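Multicopper oxidase (Pseudomonas thermotolerans, PDB 6VOW) probably oxidises phenolic and related substrates at a mononuclear copper and passes the electrons to a copper cluster that reduces dioxygen to water, as in laccases. Local coordinates at residues Q217-L223 / I268-V274; A315-L319 / A426-D430; V396-S402 / Y410-Y415. All blocks are in the same frame, centred on the assembly; numbering follows the deposited sequence.

Contact 1: residues Q217-L223 / I268-V274; sequences QVVRLRL and IDLAVRV
Two extended strands, 218-223 and 268-273, run antiparallel. Their axes approach to 4.4 Å, with 153° between N-to-C directions. V219-V272, L221-L270 and L223-I268 are hydrogen-bonded pairs, CA-CA 5.0 to 5.3 Å. V218-R273, R220-A271 and R222-D269 are non-hydrogen-bonded pairs, CA-CA 4.4 to 4.6 Å. Each hydrogen-bonded pair makes both bonds, such as V219 N to V272 O 3.0 Å and V272 N to V219 O 2.9 Å. V274 N to Q217 O (3.0 Å) extends the ladder.

One face is apolar, with V219, L221, L223, I268, L270 and V272; L221 CD1 meets V272 CG2 at 3.6 Å, and L223 CD1 meets L270 CB at 3.6 Å. The other face carries charge. R220, all trans from chi1 to chi3, forms a salt bridge with D269 (m): NE to OD1 3.0 Å, NH2 to OD2 3.1 Å. R222 NH1 lies 3.8 Å from D269 OD1, a long, charge-only pair. R220 also pairs with E157, R222 with E166, and N132 bonds D269 OD1. V218 CG2 lies over the R273 guanidinium, 3.3 Å from CZ; R273 NH1 bonds G216 O.

This is a central strand pair of a cupredoxin-like beta-sandwich domain, apolar toward strand 288-296 of the facing sheet.

Contact 2: residues A315-L319 / A426-D430; sequences AEPDL and ALVAD
No hydrogen bond crosses this contact, although one partner is a beta strand. Segment 315-319 is irregular and extended. It passes segment 426-430 with end-to-end directions 142° apart. The one close backbone register is P317 with L427, at 5.4 Å between CA atoms. The two segments bury 269 Å² in all.

Residues 315 to 318 have phi from -55 to -104° and psi from 98 to 141°; L319 turns to -58/-39. A426, L427 and V428 have extended strand angles. A429 is the centre of an inverse gamma turn (-84/78), with a weak D430 N to V428 O bond of 2.9 Å. The turn brings the D430 side chain round to A315, where D430 OD2 lies 3.4 Å from A315 CB.

A315, P317, A426 and V428 all point their CB toward the other segment. V428 (t) is central. V428 CG2 lies 3.2 Å from A315 O, 3.5 Å from A315 CB and 3.4 Å from E316 O. The P317 ring, C-gamma exo, sits over the start of the strand segment: CG is 3.4 Å from A426 O, and CB is 3.9 Å from A426 CB. L319 (m, t) reaches A426 CB with CD2, at 4.0 Å. L427 points away, and its side chain touches F378 and F397.

The contact lays an interdomain loop on one face of a C-terminal cupredoxin sheet. Strand 422-428 runs there between strands 375-382 and 397-402. The loop comes from strand 288-296 and leads into edge strand 323-329, while E316 and P317 also touch F411 on strand 410-412.

Contact 3: residues V396-S402 / Y410-Y415; sequences VFKVLSS and YFTDTY
Four backbone hydrogen bonds join the segments. F397 N to T412 O and T412 N to F397 O are both 2.8 Å. V399 N to Y410 O is 2.5 Å; Y410 N to V399 O is weak at 3.4 Å. F397-T412 is an antiparallel hydrogen-bonded pair, and K398-F411, CA-CA 4.1 Å, is non-hydrogen-bonded. The axes of strands 397-402 and 410-412 approach to 4.4 Å, with 136° between N-to-C directions.

Near D413 (-98/-7) the chain leaves strand 410-412 for strand 414-415. T414 OG1 bonds D413 OD1 at 2.8 Å. D413 also bonds H96, which lines the Cu-O-Cu pocket, and pairs with R267, while T414 OG1 bonds copper ligand H391. The turn forms second-shell contacts to the copper site.

K398 CB lies over the F411 ring, 4.1 Å from its centroid, in a CH-pi contact. V399 CG2 does the same over Y410, 3.7 Å from the centroid. F397 (p) brings CE1 to 3.6 Å from T412 CG2.

This beta hairpin ends a cupredoxin sheet: 410-412 is an edge strand, and 397-402 pairs on its other side with 422-428, where L400 and S401 form a classic bulge opposite R424. Strand 414-417 crosses to the facing sheet beside 388-392.

How the contacts relate
Contacts 1 and 3 are buried antiparallel strand pairs in different cupredoxin domains, with centres 22 Å apart. Contact 2 is smaller, partly exposed and apolar. Contact 1 keeps its charges in a buried network on one face. Contact 3 stacks aliphatic groups on rings and extends polar links to the copper ligands. Contacts 2 and 3 share a sheet: strands 422-428 and 397-402 are neighbours. A426 O lies 2.7 Å from K398 N, a probable hydrogen bond, and E316 OE2 makes a 2.9 Å salt bridge to K398 NZ. Contact 1 touches neither, staying about 8 Å from contact 3 and 18 Å from contact 2 between nearest atoms.

Contact 1: residues Q217-L223 / I268-V274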
# COMPACT_ATOMS: atom_id res chain seq x y z
N GLN A 217 -14.61 6.43 -22.76
CA GLN A 217 -13.24 6.93 -22.47
C GLN A 217 -12.37 5.83 -21.81
O GLN A 217 -12.93 4.88 -21.23
CB GLN A 217 -13.38 8.20 -21.64
CG GLN A 217 -12.37 9.31 -21.93
CD GLN A 217 -12.80 10.29 -22.95
OE1 GLN A 217 -12.74 11.52 -22.73
NE2 GLN A 217 -13.23 9.78 -24.07
N VAL A 218 -11.04 5.87 -21.91
CA VAL A 218 -10.20 5.00 -21.05
C VAL A 218 -9.82 5.73 -19.74
O VAL A 218 -9.31 6.82 -19.73
CB VAL A 218 -8.94 4.48 -21.80
CG1 VAL A 218 -7.95 3.81 -20.89
CG2 VAL A 218 -9.34 3.47 -22.87
N VAL A 219 -10.10 5.09 -18.60
CA VAL A 219 -9.95 5.73 -17.34
C VAL A 219 -8.96 4.97 -16.57
O VAL A 219 -9.03 3.81 -16.54
CB VAL A 219 -11.24 5.78 -16.53
CG1 VAL A 219 -10.92 6.36 -15.16
CG2 VAL A 219 -12.32 6.59 -17.27
N ARG A 220 -8.03 5.65 -15.95
CA ARG A 220 -7.05 5.04 -15.06
C ARG A 220 -7.62 5.04 -13.66
O ARG A 220 -7.79 6.11 -13.04
CB ARG A 220 -5.86 5.92 -15.06
CG ARG A 220 -4.81 5.51 -14.10
CD ARG A 220 -3.75 6.56 -14.15
NE ARG A 220 -2.50 6.07 -13.63
CZ ARG A 220 -1.35 6.68 -13.87
NH1 ARG A 220 -1.34 7.76 -14.66
NH2 ARG A 220 -0.22 6.20 -13.35
N LEU A 221 -7.94 3.86 -13.17
CA LEU A 221 -8.47 3.68 -11.83
C LEU A 221 -7.30 3.36 -10.98
O LEU A 221 -6.59 2.36 -11.19
CB LEU A 221 -9.45 2.49 -11.75
CG LEU A 221 -10.68 2.50 -12.61
CD1 LEU A 221 -11.51 1.26 -12.30
CD2 LEU A 221 -11.43 3.75 -12.29
N ARG A 222 -7.06 4.23 -10.05
CA ARG A 222 -5.93 4.05 -9.14
C ARG A 222 -6.53 3.34 -7.94
O ARG A 222 -7.39 3.90 -7.28
CB ARG A 222 -5.38 5.43 -8.70
CG ARG A 222 -4.85 6.25 -9.86
CD ARG A 222 -4.47 7.63 -9.37
NE ARG A 222 -3.86 8.50 -10.42
CZ ARG A 222 -2.61 8.44 -10.84
NH1 ARG A 222 -1.80 7.54 -10.45
NH2 ARG A 222 -2.15 9.31 -11.76
N LEU A 223 -6.09 2.11 -7.67
CA LEU A 223 -6.73 1.26 -6.63
C LEU A 223 -5.74 1.10 -5.54
O LEU A 223 -4.63 0.59 -5.77
CB LEU A 223 -7.05 -0.08 -7.22
CG LEU A 223 -8.33 0.05 -8.07
CD1 LEU A 223 -8.34 -0.92 -9.23
CD2 LEU A 223 -9.50 -0.24 -7.17
N ILE A 268 -2.81 -0.73 -7.67
CA ILE A 268 -2.73 -0.97 -9.08
C ILE A 268 -3.28 0.24 -9.79
O ILE A 268 -4.14 0.97 -9.28
CB ILE A 268 -3.58 -2.21 -9.56
CG1 ILE A 268 -5.10 -2.14 -9.21
CG2 ILE A 268 -3.01 -3.47 -8.98
CD1 ILE A 268 -5.83 -3.35 -9.73
N ASP A 269 -2.83 0.39 -11.02
CA ASP A 269 -3.54 1.26 -11.97
C ASP A 269 -4.21 0.30 -12.89
O ASP A 269 -3.54 -0.55 -13.50
CB ASP A 269 -2.59 2.05 -12.80
CG ASP A 269 -2.00 3.23 -12.07
OD1 ASP A 269 -2.76 4.02 -11.48
OD2 ASP A 269 -0.76 3.40 -12.14
N LEU A 270 -5.51 0.47 -13.00
CA LEU A 270 -6.35 -0.40 -13.69
C LEU A 270 -6.97 0.51 -14.72
O LEU A 270 -7.75 1.41 -14.35
CB LEU A 270 -7.37 -1.03 -12.70
CG LEU A 270 -8.38 -1.95 -13.40
CD1 LEU A 270 -7.71 -2.94 -14.33
CD2 LEU A 270 -9.27 -2.70 -12.47
N ALA A 271 -6.56 0.39 -15.98
CA ALA A 271 -7.23 1.17 -17.05
C ALA A 271 -8.42 0.45 -17.56
O ALA A 271 -8.30 -0.73 -17.99
CB ALA A 271 -6.33 1.43 -18.19
N VAL A 272 -9.55 1.17 -17.59
CA VAL A 272 -10.82 0.57 -17.89
C VAL A 272 -11.42 1.30 -19.12
O VAL A 272 -11.51 2.53 -19.13
CB VAL A 272 -11.77 0.72 -16.69
CG1 VAL A 272 -13.20 0.27 -17.01
CG2 VAL A 272 -11.27 -0.15 -15.55
N ARG A 273 -11.85 0.55 -20.12
CA ARG A 273 -12.70 1.14 -21.14
C ARG A 273 -14.06 1.20 -20.59
O ARG A 273 -14.68 0.17 -20.29
CB ARG A 273 -12.73 0.35 -22.40
CG ARG A 273 -13.73 0.95 -23.48
CD ARG A 273 -13.21 2.23 -24.02
NE ARG A 273 -11.97 1.96 -24.73
CZ ARG A 273 -11.31 2.85 -25.48
NH1 ARG A 273 -11.73 4.13 -25.69
NH2 ARG A 273 -10.18 2.43 -26.04
N VAL A 274 -14.54 2.43 -20.45
CA VAL A 274 -15.84 2.67 -19.91
C VAL A 274 -16.82 2.37 -21.04
O VAL A 274 -16.70 2.90 -22.15
CB VAL A 274 -15.98 4.12 -19.45
CG1 VAL A 274 -17.36 4.38 -18.91
CG2 VAL A 274 -14.96 4.46 -18.38
O HOH W 1 1.67 4.44 -12.39

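Contact 2: residues A315-L319 / A426-D430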
# COMPACT_ATOMS: atom_id res chain seq x y z
N ALA A 315 16.92 0.60 -9.65
CA ALA A 315 18.19 -0.02 -9.96
C ALA A 315 17.95 -1.48 -10.38
O ALA A 315 17.49 -2.28 -9.60
CB ALA A 315 19.12 0.10 -8.73
N GLU A 316 18.23 -1.80 -11.64
CA GLU A 316 18.07 -3.14 -12.16
C GLU A 316 18.86 -4.09 -11.31
O GLU A 316 20.05 -3.91 -11.11
CB GLU A 316 18.56 -3.24 -13.60
CG GLU A 316 18.12 -4.52 -14.31
CD GLU A 316 16.62 -4.80 -14.23
OE1 GLU A 316 15.85 -4.10 -14.94
OE2 GLU A 316 16.23 -5.74 -13.47
N PRO A 317 18.19 -5.07 -10.74
CA PRO A 317 19.05 -6.09 -10.16
C PRO A 317 19.64 -6.87 -11.34
O PRO A 317 18.97 -7.04 -12.38
CB PRO A 317 18.11 -6.89 -9.25
CG PRO A 317 16.97 -5.96 -9.03
CD PRO A 317 16.80 -5.26 -10.35
N ASP A 318 20.92 -7.21 -11.18
CA ASP A 318 21.81 -8.00 -12.06
C ASP A 318 21.90 -9.41 -11.39
O ASP A 318 22.67 -9.61 -10.43
CB ASP A 318 23.23 -7.27 -12.19
CG ASP A 318 24.35 -8.19 -12.70
OD1 ASP A 318 24.08 -9.40 -12.90
OD2 ASP A 318 25.52 -7.73 -12.91
N LEU A 319 21.10 -10.36 -11.88
CA LEU A 319 21.02 -11.70 -11.30
C LEU A 319 22.33 -12.44 -11.25
O LEU A 319 22.60 -13.13 -10.27
CB LEU A 319 19.96 -12.58 -11.98
CG LEU A 319 18.53 -12.01 -11.94
CD1 LEU A 319 17.51 -13.14 -12.11
CD2 LEU A 319 18.24 -11.24 -10.66
N ALA A 426 14.41 -9.94 -6.02
CA ALA A 426 15.73 -9.36 -6.16
C ALA A 426 15.74 -7.82 -6.11
O ALA A 426 14.84 -7.16 -6.61
CB ALA A 426 16.32 -9.85 -7.47
N LEU A 427 16.79 -7.28 -5.51
CA LEU A 427 16.92 -5.88 -5.23
C LEU A 427 18.34 -5.45 -5.35
O LEU A 427 19.25 -6.28 -5.23
CB LEU A 427 16.49 -5.60 -3.80
CG LEU A 427 17.17 -6.40 -2.69
CD1 LEU A 427 18.08 -5.51 -1.94
CD2 LEU A 427 16.20 -7.02 -1.66
N VAL A 428 18.51 -4.14 -5.56
CA VAL A 428 19.76 -3.44 -5.30
C VAL A 428 19.63 -2.75 -3.97
O VAL A 428 18.64 -2.11 -3.72
CB VAL A 428 20.07 -2.42 -6.42
CG1 VAL A 428 21.44 -1.70 -6.17
CG2 VAL A 428 19.99 -3.16 -7.80
N ALA A 429 20.65 -2.91 -3.11
CA ALA A 429 20.65 -2.34 -1.76
C ALA A 429 21.15 -0.91 -1.92
O ALA A 429 22.25 -0.56 -1.59
CB ALA A 429 21.48 -3.17 -0.83
N ASP A 430 20.20 -0.12 -2.39
CA ASP A 430 20.33 1.18 -3.04
C ASP A 430 20.47 2.32 -2.05
O ASP A 430 21.03 3.33 -2.36
CB ASP A 430 18.95 1.43 -3.72
CG ASP A 430 19.07 1.93 -5.12
OD1 ASP A 430 20.09 2.61 -5.47
OD2 ASP A 430 18.10 1.63 -5.88

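Contact 3: residues V396-S402 / Y410-Y415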
# COMPACT_ATOMS: atom_id res chain seq x y z
N VAL A 396 12.89 -1.04 -3.56
CA VAL A 396 11.97 -1.68 -4.45
C VAL A 396 12.60 -2.99 -4.88
O VAL A 396 13.77 -3.00 -5.25
CB VAL A 396 11.73 -0.75 -5.63
CG1 VAL A 396 11.44 -1.53 -6.86
CG2 VAL A 396 10.57 0.17 -5.29
N PHE A 397 11.85 -4.08 -4.85
CA PHE A 397 12.44 -5.31 -5.34
C PHE A 397 11.69 -5.72 -6.58
O PHE A 397 10.57 -5.27 -6.84
CB PHE A 397 12.45 -6.42 -4.27
CG PHE A 397 11.13 -6.67 -3.65
CD1 PHE A 397 10.19 -7.47 -4.27
CD2 PHE A 397 10.82 -6.10 -2.42
CE1 PHE A 397 8.93 -7.66 -3.65
CE2 PHE A 397 9.62 -6.30 -1.80
CZ PHE A 397 8.67 -7.09 -2.40
N LYS A 398 12.35 -6.56 -7.36
CA LYS A 398 11.81 -7.14 -8.57
C LYS A 398 11.46 -8.58 -8.31
O LYS A 398 12.29 -9.34 -7.84
CB LYS A 398 12.88 -7.11 -9.68
CG LYS A 398 12.37 -7.50 -11.04
CD LYS A 398 13.36 -7.27 -12.13
CE LYS A 398 12.64 -7.04 -13.44
NZ LYS A 398 13.68 -6.79 -14.49
N VAL A 399 10.24 -8.95 -8.60
CA VAL A 399 9.74 -10.30 -8.34
C VAL A 399 10.18 -11.18 -9.46
O VAL A 399 9.89 -10.91 -10.65
CB VAL A 399 8.22 -10.29 -8.33
CG1 VAL A 399 7.66 -11.67 -7.98
CG2 VAL A 399 7.74 -9.28 -7.32
N LEU A 400 10.88 -12.25 -9.10
CA LEU A 400 11.52 -13.01 -10.15
C LEU A 400 10.60 -14.17 -10.53
O LEU A 400 10.06 -14.24 -11.68
CB LEU A 400 12.88 -13.50 -9.69
CG LEU A 400 14.15 -12.79 -9.99
CD1 LEU A 400 13.99 -11.29 -9.77
CD2 LEU A 400 15.28 -13.39 -9.18
N SER A 401 10.41 -15.04 -9.53
CA SER A 401 9.74 -16.34 -9.71
C SER A 401 8.96 -16.72 -8.46
O SER A 401 9.15 -16.14 -7.37
CB SER A 401 10.78 -17.44 -10.01
OG SER A 401 11.82 -17.45 -9.05
N SER A 402 8.08 -17.71 -8.64
CA SER A 402 7.42 -18.34 -7.48
C SER A 402 7.32 -19.84 -7.62
O SER A 402 7.43 -20.34 -8.72
CB SER A 402 6.05 -17.75 -7.27
OG SER A 402 5.46 -18.35 -6.17
N TYR A 410 8.40 -8.22 -12.15
CA TYR A 410 7.97 -6.85 -11.99
C TYR A 410 8.54 -6.34 -10.71
O TYR A 410 9.00 -7.14 -9.87
CB TYR A 410 6.44 -6.77 -11.99
CG TYR A 410 5.78 -7.52 -10.83
CD1 TYR A 410 5.80 -8.92 -10.74
CD2 TYR A 410 5.14 -6.81 -9.81
CE1 TYR A 410 5.20 -9.56 -9.65
CE2 TYR A 410 4.51 -7.42 -8.77
CZ TYR A 410 4.55 -8.79 -8.69
OH TYR A 410 3.92 -9.30 -7.62
N PHE A 411 8.55 -5.02 -10.60
CA PHE A 411 9.05 -4.26 -9.45
C PHE A 411 7.94 -3.87 -8.56
O PHE A 411 6.90 -3.46 -9.01
CB PHE A 411 9.72 -2.95 -9.88
CG PHE A 411 11.13 -3.12 -10.43
CD1 PHE A 411 12.22 -3.32 -9.57
CD2 PHE A 411 11.35 -3.02 -11.80
CE1 PHE A 411 13.48 -3.50 -10.05
CE2 PHE A 411 12.64 -3.16 -12.32
CZ PHE A 411 13.70 -3.40 -11.44
N THR A 412 8.18 -3.90 -7.28
CA THR A 412 7.17 -3.66 -6.27
C THR A 412 7.88 -3.55 -4.95
O THR A 412 9.02 -3.96 -4.86
CB THR A 412 6.14 -4.82 -6.28
OG1 THR A 412 5.21 -4.62 -5.25
CG2 THR A 412 6.79 -6.16 -6.12
N ASP A 413 7.20 -2.97 -3.95
CA ASP A 413 7.63 -2.90 -2.55
C ASP A 413 6.94 -4.04 -1.74
O ASP A 413 7.26 -4.30 -0.54
CB ASP A 413 7.31 -1.51 -1.96
CG ASP A 413 5.82 -1.11 -2.15
OD1 ASP A 413 4.95 -1.80 -1.56
OD2 ASP A 413 5.49 -0.11 -2.87
N THR A 414 6.02 -4.74 -2.40
CA THR A 414 5.27 -5.80 -1.73
C THR A 414 5.00 -7.00 -2.56
O THR A 414 4.65 -6.89 -3.68
CB THR A 414 4.01 -5.18 -1.16
OG1 THR A 414 4.48 -4.22 -0.26
CG2 THR A 414 3.16 -6.16 -0.31
N TYR A 415 5.18 -8.17 -1.98
CA TYR A 415 4.81 -9.40 -2.65
C TYR A 415 3.81 -10.16 -1.78
O TYR A 415 4.08 -10.43 -0.62
CB TYR A 415 5.98 -10.32 -2.93
CG TYR A 415 5.55 -11.50 -3.74
CD1 TYR A 415 5.04 -11.29 -5.04
CD2 TYR A 415 5.60 -12.82 -3.25
CE1 TYR A 415 4.60 -12.33 -5.82
CE2 TYR A 415 5.15 -13.90 -4.05
CZ TYR A 415 4.67 -13.64 -5.35
OH TYR A 415 4.20 -14.64 -6.24